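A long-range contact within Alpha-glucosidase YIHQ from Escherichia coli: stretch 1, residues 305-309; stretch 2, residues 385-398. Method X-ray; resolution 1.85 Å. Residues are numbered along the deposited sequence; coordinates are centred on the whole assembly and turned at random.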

# COMPACT_ATOMS: atom_id res chain seq x y z
N ASN A 305 -17.32 14.78 9.36
CA ASN A 305 -18.62 14.22 9.65
C ASN A 305 -19.23 13.76 8.31
O ASN A 305 -19.53 14.59 7.48
CB ASN A 305 -19.51 15.27 10.34
CG ASN A 305 -20.74 14.64 10.98
OD1 ASN A 305 -20.64 13.95 11.98
ND2 ASN A 305 -21.86 14.75 10.33
N TRP A 306 -19.46 12.46 8.20
CA TRP A 306 -19.61 11.74 6.92
C TRP A 306 -21.08 11.72 6.46
O TRP A 306 -21.77 10.70 6.34
CB TRP A 306 -18.94 10.35 6.98
CG TRP A 306 -17.67 10.39 7.73
CD1 TRP A 306 -17.36 9.67 8.84
CD2 TRP A 306 -16.53 11.15 7.43
NE1 TRP A 306 -16.12 9.97 9.28
CE2 TRP A 306 -15.60 10.93 8.47
CE3 TRP A 306 -16.24 12.11 6.44
CZ2 TRP A 306 -14.38 11.49 8.48
CZ3 TRP A 306 -15.00 12.68 6.47
CH2 TRP A 306 -14.10 12.39 7.47
N LYS A 307 -21.49 12.94 6.09
CA LYS A 307 -22.79 13.18 5.55
C LYS A 307 -22.69 14.37 4.61
O LYS A 307 -21.93 15.33 4.89
CB LYS A 307 -23.69 13.47 6.74
CG LYS A 307 -25.17 13.56 6.51
CD LYS A 307 -25.90 13.22 7.84
CE LYS A 307 -25.33 13.83 9.17
NZ LYS A 307 -25.14 12.87 10.33
N TRP A 308 -23.46 14.35 3.54
CA TRP A 308 -23.44 15.42 2.51
C TRP A 308 -23.77 16.76 3.15
O TRP A 308 -24.72 16.85 3.90
CB TRP A 308 -24.45 15.09 1.38
CG TRP A 308 -24.84 16.21 0.56
CD1 TRP A 308 -24.07 17.20 0.10
CD2 TRP A 308 -26.16 16.51 0.14
NE1 TRP A 308 -24.81 18.09 -0.62
CE2 TRP A 308 -26.10 17.69 -0.62
CE3 TRP A 308 -27.39 15.86 0.31
CZ2 TRP A 308 -27.25 18.30 -1.22
CZ3 TRP A 308 -28.57 16.45 -0.33
CH2 TRP A 308 -28.46 17.67 -1.08
N ASN A 309 -22.96 17.75 2.94
CA ASN A 309 -23.12 19.04 3.46
C ASN A 309 -23.73 19.93 2.34
O ASN A 309 -23.04 20.37 1.40
CB ASN A 309 -21.74 19.55 3.92
CG ASN A 309 -21.78 20.90 4.61
OD1 ASN A 309 -22.44 21.85 4.15
ND2 ASN A 309 -21.01 21.03 5.68
N TRP A 385 -22.71 -0.24 12.55
CA TRP A 385 -23.18 1.16 12.51
C TRP A 385 -22.43 1.97 11.47
O TRP A 385 -23.00 2.72 10.74
CB TRP A 385 -22.97 1.82 13.88
CG TRP A 385 -23.11 3.35 13.95
CD1 TRP A 385 -24.27 4.10 13.88
CD2 TRP A 385 -22.05 4.29 14.11
NE1 TRP A 385 -23.97 5.44 13.99
CE2 TRP A 385 -22.62 5.58 14.13
CE3 TRP A 385 -20.68 4.17 14.28
CZ2 TRP A 385 -21.87 6.71 14.30
CZ3 TRP A 385 -19.93 5.29 14.45
CH2 TRP A 385 -20.52 6.55 14.45
N PHE A 386 -21.10 1.89 11.51
CA PHE A 386 -20.28 2.68 10.61
C PHE A 386 -20.42 2.18 9.18
O PHE A 386 -20.45 2.97 8.25
CB PHE A 386 -18.82 2.68 11.08
CG PHE A 386 -18.08 3.92 10.72
CD1 PHE A 386 -18.57 5.15 11.05
CD2 PHE A 386 -16.89 3.86 10.01
CE1 PHE A 386 -17.86 6.30 10.78
CE2 PHE A 386 -16.22 5.02 9.66
CZ PHE A 386 -16.66 6.24 10.05
N LYS A 387 -20.53 0.88 8.98
CA LYS A 387 -20.90 0.36 7.68
C LYS A 387 -22.24 0.95 7.16
O LYS A 387 -22.40 1.24 5.99
CB LYS A 387 -20.86 -1.15 7.73
CG LYS A 387 -21.39 -1.83 6.47
CD LYS A 387 -20.73 -3.18 6.26
CE LYS A 387 -20.73 -4.16 7.44
NZ LYS A 387 -22.11 -4.56 7.79
N GLU A 388 -23.23 1.16 8.05
CA GLU A 388 -24.49 1.82 7.63
C GLU A 388 -24.33 3.25 7.30
O GLU A 388 -25.02 3.76 6.40
CB GLU A 388 -25.64 1.67 8.71
CG GLU A 388 -26.08 0.21 8.86
CD GLU A 388 -26.65 -0.45 7.59
OE1 GLU A 388 -27.47 0.25 6.94
OE2 GLU A 388 -26.29 -1.64 7.25
N VAL A 389 -23.44 3.91 8.01
CA VAL A 389 -23.09 5.26 7.64
C VAL A 389 -22.63 5.27 6.17
O VAL A 389 -23.07 6.12 5.41
CB VAL A 389 -22.01 5.87 8.55
CG1 VAL A 389 -21.44 7.14 7.98
CG2 VAL A 389 -22.57 6.17 9.94
N ILE A 390 -21.72 4.36 5.81
CA ILE A 390 -21.25 4.29 4.44
C ILE A 390 -22.41 4.04 3.51
O ILE A 390 -22.56 4.72 2.49
CB ILE A 390 -20.10 3.22 4.24
CG1 ILE A 390 -18.81 3.64 4.98
CG2 ILE A 390 -19.70 3.14 2.76
CD1 ILE A 390 -17.81 2.50 5.24
N LYS A 391 -23.25 3.06 3.84
CA LYS A 391 -24.35 2.67 2.94
C LYS A 391 -25.37 3.77 2.74
O LYS A 391 -25.76 4.03 1.63
CB LYS A 391 -25.03 1.39 3.42
CG LYS A 391 -24.15 0.20 3.15
CD LYS A 391 -24.43 -0.97 4.07
CE LYS A 391 -25.85 -1.45 4.00
NZ LYS A 391 -25.87 -2.68 4.87
N LYS A 392 -25.75 4.45 3.82
CA LYS A 392 -26.84 5.41 3.77
C LYS A 392 -26.35 6.78 3.31
O LYS A 392 -27.05 7.45 2.50
CB LYS A 392 -27.58 5.46 5.11
CG LYS A 392 -28.35 6.73 5.47
CD LYS A 392 -29.88 6.55 5.62
CE LYS A 392 -30.58 6.11 4.32
NZ LYS A 392 -30.25 6.92 3.10
N ASN A 393 -25.14 7.18 3.73
CA ASN A 393 -24.69 8.53 3.46
C ASN A 393 -23.86 8.71 2.16
O ASN A 393 -23.79 9.81 1.61
CB ASN A 393 -23.97 9.07 4.70
CG ASN A 393 -24.90 9.24 5.92
OD1 ASN A 393 -26.05 9.01 5.83
ND2 ASN A 393 -24.37 9.56 7.03
N MET A 394 -23.28 7.63 1.65
CA MET A 394 -22.44 7.67 0.42
C MET A 394 -23.06 6.85 -0.69
O MET A 394 -23.29 7.34 -1.78
CB MET A 394 -21.01 7.22 0.72
CG MET A 394 -20.49 7.85 2.02
SD MET A 394 -18.76 7.44 2.54
CE MET A 394 -18.13 8.33 1.22
N ILE A 395 -23.32 5.58 -0.43
CA ILE A 395 -23.84 4.73 -1.52
C ILE A 395 -25.23 5.16 -1.96
O ILE A 395 -25.47 5.33 -3.14
CB ILE A 395 -23.89 3.21 -1.14
CG1 ILE A 395 -22.43 2.70 -0.90
CG2 ILE A 395 -24.54 2.42 -2.26
CD1 ILE A 395 -22.23 1.31 -0.30
N GLU A 396 -26.13 5.36 -0.99
CA GLU A 396 -27.48 5.83 -1.32
C GLU A 396 -27.52 7.24 -1.86
O GLU A 396 -28.41 7.52 -2.59
CB GLU A 396 -28.45 5.62 -0.14
CG GLU A 396 -28.85 4.16 -0.07
CD GLU A 396 -29.79 3.83 1.09
OE1 GLU A 396 -30.49 4.74 1.62
OE2 GLU A 396 -29.79 2.64 1.48
N LEU A 397 -26.53 8.10 -1.57
CA LEU A 397 -26.44 9.40 -2.17
C LEU A 397 -26.12 9.28 -3.66
O LEU A 397 -26.33 10.21 -4.43
CB LEU A 397 -25.41 10.22 -1.43
CG LEU A 397 -25.09 11.66 -1.90
CD1 LEU A 397 -26.21 12.63 -1.71
CD2 LEU A 397 -23.89 12.18 -1.18
N GLY A 398 -25.61 8.12 -4.09
CA GLY A 398 -25.21 8.01 -5.51
C GLY A 398 -23.70 8.10 -5.78
O GLY A 398 -23.27 8.14 -6.94
O HOH W 1 -25.00 11.90 2.78

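Asn 393, in a pi-type turn of the helix at 391-395, is linked to stretch 1 twice: directly through its side-chain ND2, and through a water on its backbone O. The direct link is the only direct hydrogen bond between the two stretches. Asn 393 ND2 donates to Trp 306 O over 2.9 Å, with an N-H...O angle of 149°. The Asn 393 CB points toward stretch 1, and chi1 in the m well carries the amide to the carbonyl. Asparagine suits the place because its short side chain ends in an NH2 donor. Lys 307 passes close by, its CA 5.4 Å from the CA of Asn 393.

The water makes the second link. It accepts from Trp 308 N, its O 3.0 Å from that atom, and donates to Asn 393 O, its O 2.7 Å away.

Apolar contacts flank Asn 393 in sequence: Phe 386 and Val 389 before it, Leu 397 after it. Trp 306 is buried and gives up the largest area, 87 Å². Its CD1 lies 3.7 Å from CZ of Phe 386. The two rings meet rim to rim, with planes at 76° and neither over the face of the other. The Phe 386 CB points sideways, but its ring end comes nearer. Val 389 fills the next turn, with CG1 4.2 Å from CB of Trp 306. This compact branched side chain packs beside the tryptophan. Trp 306 NE1 is hydrogen-bonded elsewhere in the structure, so its polar atom is satisfied despite burial.

Farther along the stretch, Leu 397 CD2 lies 3.9 Å from Trp 308 CB. The Trp 308 CB points toward stretch 2, while the end of its side chain leads away. Gly 398 follows in a Schellman motif, with a positive phi of 102° that favours glycine. It makes no contact with stretch 1. In all, 310 Å² is buried, both sides summed.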